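Local coordinates for twitching motility protein PilT (Aquifex aeolicus, PDB 2EWV), which probably uses ATP hydrolysis, as a hexameric ATPase, to drive the retraction of type IV pili that powers twitching motility, at residues Lys149-Ala154 against Ile175-Lys180. Sequence-based numbering, arbitrary orientation.
Sequences KSTTIA and IEYVFK. With ADP (adenosine-5'-diphosphate), chain B.
The Walker A P-loop of this ATPase leads into helix 149-163, and on the first turns of that helix Ser150, Thr151 and Ala154 meet Tyr177 and Phe179 from residues 175-180, part of the loop between strands 167-172 and 185-190 of the central sheet. The Tyr177 side chain runs aslant over these turns. With CG beside the backbone N (chi1 -71°), its ring passes near Ala154, whose CB is 3.5 Å from CD2, and reaches on to Thr151. On the way the carbonyl carbon of Ser150 lies 4.1 Å from Tyr177 CE2, at the ring edge near its plane. Tyr177 OH and Thr151 OG1 share a hydrogen bond of 3.1 Å, with OG1 in the plane of the ring at its edge; either hydroxyl could be the donor. Pro113 and Ile116 also touch the tyrosine. A phenylalanine in its place would probably keep the apolar contact with Ala154 but leave Thr151 OG1 without this partner, so that its rotation would be less fixed beside the nucleotide. Phe179 adds a looser contact, Ala154 CB lying 4.3 Å from its CZ, and the carbonyl oxygen of Phe179 accepts a hydrogen bond from Arg102 of a neighbouring subunit. The helix start itself holds ADP through backbone amides: Ser150 N donates to O3B at 2.9 Å, Lys149 N makes a weaker bond to O2B, and Thr151 N a weak one of 3.4 Å to O1A.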
ATOM      1  N   LYS A 149      18.558  29.334 -21.524  1.00 53.18           N
ATOM      2  CA  LYS A 149      17.937  28.113 -22.027  1.00 51.77           C
ATOM      3  C   LYS A 149      16.656  28.380 -22.833  1.00 48.92           C
ATOM      4  O   LYS A 149      16.583  28.026 -24.006  1.00 47.57           O
ATOM      5  CB  LYS A 149      17.636  27.149 -20.859  1.00 53.42           C
ATOM      6  CG  LYS A 149      18.849  26.724 -20.017  1.00 53.23           C
ATOM      7  CD  LYS A 149      18.504  25.579 -19.053  1.00 52.50           C
ATOM      8  CE  LYS A 149      17.629  26.026 -17.887  1.00 52.46           C
ATOM      9  NZ  LYS A 149      18.356  26.903 -16.923  1.00 53.25           N
ATOM     10  N   SER A 150      15.656  28.997 -22.198  1.00 46.60           N
ATOM     11  CA  SER A 150      14.377  29.309 -22.848  1.00 46.16           C
ATOM     12  C   SER A 150      14.592  30.024 -24.167  1.00 46.25           C
ATOM     13  O   SER A 150      14.103  29.588 -25.214  1.00 46.05           O
ATOM     14  CB  SER A 150      13.505  30.208 -21.965  1.00 46.96           C
ATOM     15  OG  SER A 150      12.960  29.521 -20.850  1.00 48.05           O
ATOM     16  N   THR A 151      15.323  31.133 -24.098  1.00 45.48           N
ATOM     17  CA  THR A 151      15.626  31.946 -25.272  1.00 42.62           C
ATOM     18  C   THR A 151      16.366  31.136 -26.347  1.00 42.67           C
ATOM     19  O   THR A 151      15.930  31.122 -27.503  1.00 42.08           O
ATOM     20  CB  THR A 151      16.470  33.200 -24.885  1.00 40.92           C
ATOM     21  OG1 THR A 151      15.891  33.832 -23.738  1.00 36.49           O
ATOM     22  CG2 THR A 151      16.502  34.204 -26.032  1.00 38.72           C
ATOM     23  N   THR A 152      17.465  30.467 -25.974  1.00 40.87           N
ATOM     24  CA  THR A 152      18.229  29.675 -26.935  1.00 40.37           C
ATOM     25  C   THR A 152      17.321  28.714 -27.657  1.00 42.08           C
ATOM     26  O   THR A 152      17.476  28.511 -28.853  1.00 43.72           O
ATOM     27  CB  THR A 152      19.352  28.834 -26.280  1.00 41.05           C
ATOM     28  OG1 THR A 152      20.406  29.691 -25.826  1.00 43.13           O
ATOM     29  CG2 THR A 152      19.933  27.843 -27.287  1.00 39.23           C
ATOM     30  N   ILE A 153      16.371  28.123 -26.933  1.00 43.16           N
ATOM     31  CA  ILE A 153      15.430  27.166 -27.518  1.00 43.21           C
ATOM     32  C   ILE A 153      14.410  27.801 -28.449  1.00 44.14           C
ATOM     33  O   ILE A 153      14.173  27.294 -29.544  1.00 43.28           O
ATOM     34  CB  ILE A 153      14.650  26.394 -26.443  1.00 43.02           C
ATOM     35  CG1 ILE A 153      15.604  25.571 -25.578  1.00 44.31           C
ATOM     36  CG2 ILE A 153      13.662  25.446 -27.112  1.00 44.03           C
ATOM     37  CD1 ILE A 153      16.322  24.478 -26.350  1.00 44.83           C
ATOM     38  N   ALA A 154      13.794  28.896 -28.004  1.00 45.66           N
ATOM     39  CA  ALA A 154      12.789  29.600 -28.806  1.00 46.66           C
ATOM     40  C   ALA A 154      13.396  30.197 -30.077  1.00 48.03           C
ATOM     41  O   ALA A 154      12.687  30.420 -31.061  1.00 49.05           O
ATOM     42  CB  ALA A 154      12.116  30.688 -27.978  1.00 42.87           C
ATOM     43  N   ILE A 175       4.065  28.305 -20.519  1.00 54.43           N
ATOM     44  CA  ILE A 175       4.454  28.718 -21.856  1.00 53.21           C
ATOM     45  C   ILE A 175       5.165  30.071 -21.753  1.00 52.66           C
ATOM     46  O   ILE A 175       4.519  31.106 -21.571  1.00 52.51           O
ATOM     47  CB  ILE A 175       3.227  28.852 -22.793  1.00 51.94           C
ATOM     48  CG1 ILE A 175       2.536  27.498 -22.948  1.00 49.39           C
ATOM     49  CG2 ILE A 175       3.665  29.381 -24.163  1.00 49.96           C
ATOM     50  CD1 ILE A 175       1.185  27.590 -23.625  1.00 48.29           C
ATOM     51  N   GLU A 176       6.495  30.050 -21.850  1.00 50.02           N
ATOM     52  CA  GLU A 176       7.303  31.268 -21.775  1.00 49.14           C
ATOM     53  C   GLU A 176       7.102  32.088 -23.049  1.00 47.90           C
ATOM     54  O   GLU A 176       6.382  33.087 -23.045  1.00 46.86           O
ATOM     55  CB  GLU A 176       8.781  30.909 -21.615  1.00 50.27           C
ATOM     56  CG  GLU A 176       9.648  32.048 -21.112  1.00 50.91           C
ATOM     57  CD  GLU A 176       9.707  32.133 -19.595  1.00 52.37           C
ATOM     58  OE1 GLU A 176      10.234  33.155 -19.097  1.00 54.26           O
ATOM     59  OE2 GLU A 176       9.248  31.187 -18.906  1.00 50.46           O
ATOM     60  N   TYR A 177       7.749  31.676 -24.136  1.00 46.73           N
ATOM     61  CA  TYR A 177       7.578  32.370 -25.408  1.00 47.56           C
ATOM     62  C   TYR A 177       6.428  31.718 -26.185  1.00 48.50           C
ATOM     63  O   TYR A 177       6.147  30.524 -26.027  1.00 49.09           O
ATOM     64  CB  TYR A 177       8.850  32.320 -26.270  1.00 47.09           C
ATOM     65  CG  TYR A 177      10.028  33.166 -25.799  1.00 46.19           C
ATOM     66  CD1 TYR A 177      10.068  34.539 -26.003  1.00 42.76           C
ATOM     67  CD2 TYR A 177      11.128  32.565 -25.167  1.00 47.73           C
ATOM     68  CE1 TYR A 177      11.175  35.289 -25.592  1.00 44.69           C
ATOM     69  CE2 TYR A 177      12.233  33.305 -24.754  1.00 45.19           C
ATOM     70  CZ  TYR A 177      12.253  34.663 -24.966  1.00 44.95           C
ATOM     71  OH  TYR A 177      13.346  35.377 -24.536  1.00 41.85           O
ATOM     72  N   VAL A 178       5.779  32.526 -27.022  1.00 49.38           N
ATOM     73  CA  VAL A 178       4.644  32.127 -27.865  1.00 49.43           C
ATOM     74  C   VAL A 178       5.058  32.111 -29.360  1.00 50.41           C
ATOM     75  O   VAL A 178       6.005  32.805 -29.757  1.00 50.87           O
ATOM     76  CB  VAL A 178       3.455  33.104 -27.620  1.00 47.38           C
ATOM     77  CG1 VAL A 178       2.410  32.967 -28.700  1.00 47.08           C
ATOM     78  CG2 VAL A 178       2.840  32.821 -26.258  1.00 47.38           C
ATOM     79  N   PHE A 179       4.364  31.334 -30.190  1.00 50.24           N
ATOM     80  CA  PHE A 179       4.749  31.259 -31.597  1.00 50.32           C
ATOM     81  C   PHE A 179       3.678  31.547 -32.671  1.00 51.29           C
ATOM     82  O   PHE A 179       2.550  31.039 -32.634  1.00 49.94           O
ATOM     83  CB  PHE A 179       5.385  29.891 -31.900  1.00 50.41           C
ATOM     84  CG  PHE A 179       6.537  29.492 -30.982  1.00 47.38           C
ATOM     85  CD1 PHE A 179       6.296  28.876 -29.757  1.00 47.35           C
ATOM     86  CD2 PHE A 179       7.857  29.615 -31.406  1.00 48.26           C
ATOM     87  CE1 PHE A 179       7.348  28.375 -28.978  1.00 47.24           C
ATOM     88  CE2 PHE A 179       8.912  29.117 -30.636  1.00 47.78           C
ATOM     89  CZ  PHE A 179       8.650  28.495 -29.419  1.00 47.08           C
ATOM     90  N   LYS A 180       4.077  32.362 -33.644  1.00 52.74           N
ATOM     91  CA  LYS A 180       3.234  32.750 -34.767  1.00 53.42           C
ATOM     92  C   LYS A 180       3.330  31.674 -35.823  1.00 54.52           C
ATOM     93  O   LYS A 180       4.427  31.237 -36.163  1.00 53.83           O
ATOM     94  CB  LYS A 180       3.731  34.059 -35.389  1.00 54.69           C
ATOM     95  CG  LYS A 180       3.404  35.343 -34.629  1.00 56.09           C
ATOM     96  CD  LYS A 180       3.909  36.555 -35.423  1.00 59.59           C
ATOM     97  CE  LYS A 180       3.188  37.863 -35.053  1.00 61.52           C
ATOM     98  NZ  LYS A 180       3.502  38.995 -36.000  1.00 61.32           N
TER
HETATM   99  PB  ADP B 500      16.237  30.306 -18.308  1.00 63.89           P
HETATM  100  O1B ADP B 500      15.895  29.737 -16.983  1.00 62.26           O
HETATM  101  O2B ADP B 500      17.766  29.905 -18.678  1.00 61.29           O
HETATM  102  O3B ADP B 500      15.216  29.683 -19.371  1.00 63.93           O
HETATM  103  PA  ADP B 500      15.924  32.619 -19.757  1.00 60.73           P
HETATM  104  O1A ADP B 500      16.319  31.706 -20.846  1.00 58.19           O
HETATM  105  O2A ADP B 500      14.381  33.089 -19.963  1.00 60.17           O
HETATM  106  O3A ADP B 500      16.085  31.934 -18.270  1.00 62.21           O
HETATM  107  O5' ADP B 500      16.881  33.922 -19.837  1.00 62.55           O
HETATM  108  C5' ADP B 500      16.443  34.875 -18.839  1.00 62.53           C
HETATM  109  C4' ADP B 500      16.919  36.301 -19.187  1.00 61.23           C
HETATM  110  O4' ADP B 500      18.265  36.284 -19.774  1.00 60.81           O
HETATM  111  C3' ADP B 500      15.965  36.954 -20.209  1.00 61.47           C
HETATM  112  O3' ADP B 500      15.687  38.301 -19.836  1.00 59.57           O
HETATM  113  C2' ADP B 500      16.747  36.848 -21.539  1.00 62.48           C
HETATM  114  O2' ADP B 500      16.422  37.886 -22.470  1.00 63.11           O
HETATM  115  C1' ADP B 500      18.225  36.865 -21.113  1.00 62.94           C
HETATM  116  N9  ADP B 500      19.046  36.045 -22.047  1.00 64.61           N
HETATM  117  C8  ADP B 500      18.789  34.747 -22.441  1.00 66.14           C
HETATM  118  N7  ADP B 500      19.702  34.321 -23.272  1.00 66.14           N
HETATM  119  C5  ADP B 500      20.618  35.305 -23.473  1.00 65.88           C
HETATM  120  C6  ADP B 500      21.804  35.435 -24.261  1.00 65.06           C
HETATM  121  N6  ADP B 500      22.249  34.382 -25.040  1.00 63.53           N
HETATM  122  N1  ADP B 500      22.489  36.610 -24.217  1.00 65.10           N
HETATM  123  C2  ADP B 500      22.076  37.639 -23.470  1.00 64.89           C
HETATM  124  N3  ADP B 500      20.960  37.562 -22.716  1.00 65.69           N
HETATM  125  C4  ADP B 500      20.206  36.436 -22.694  1.00 66.00           C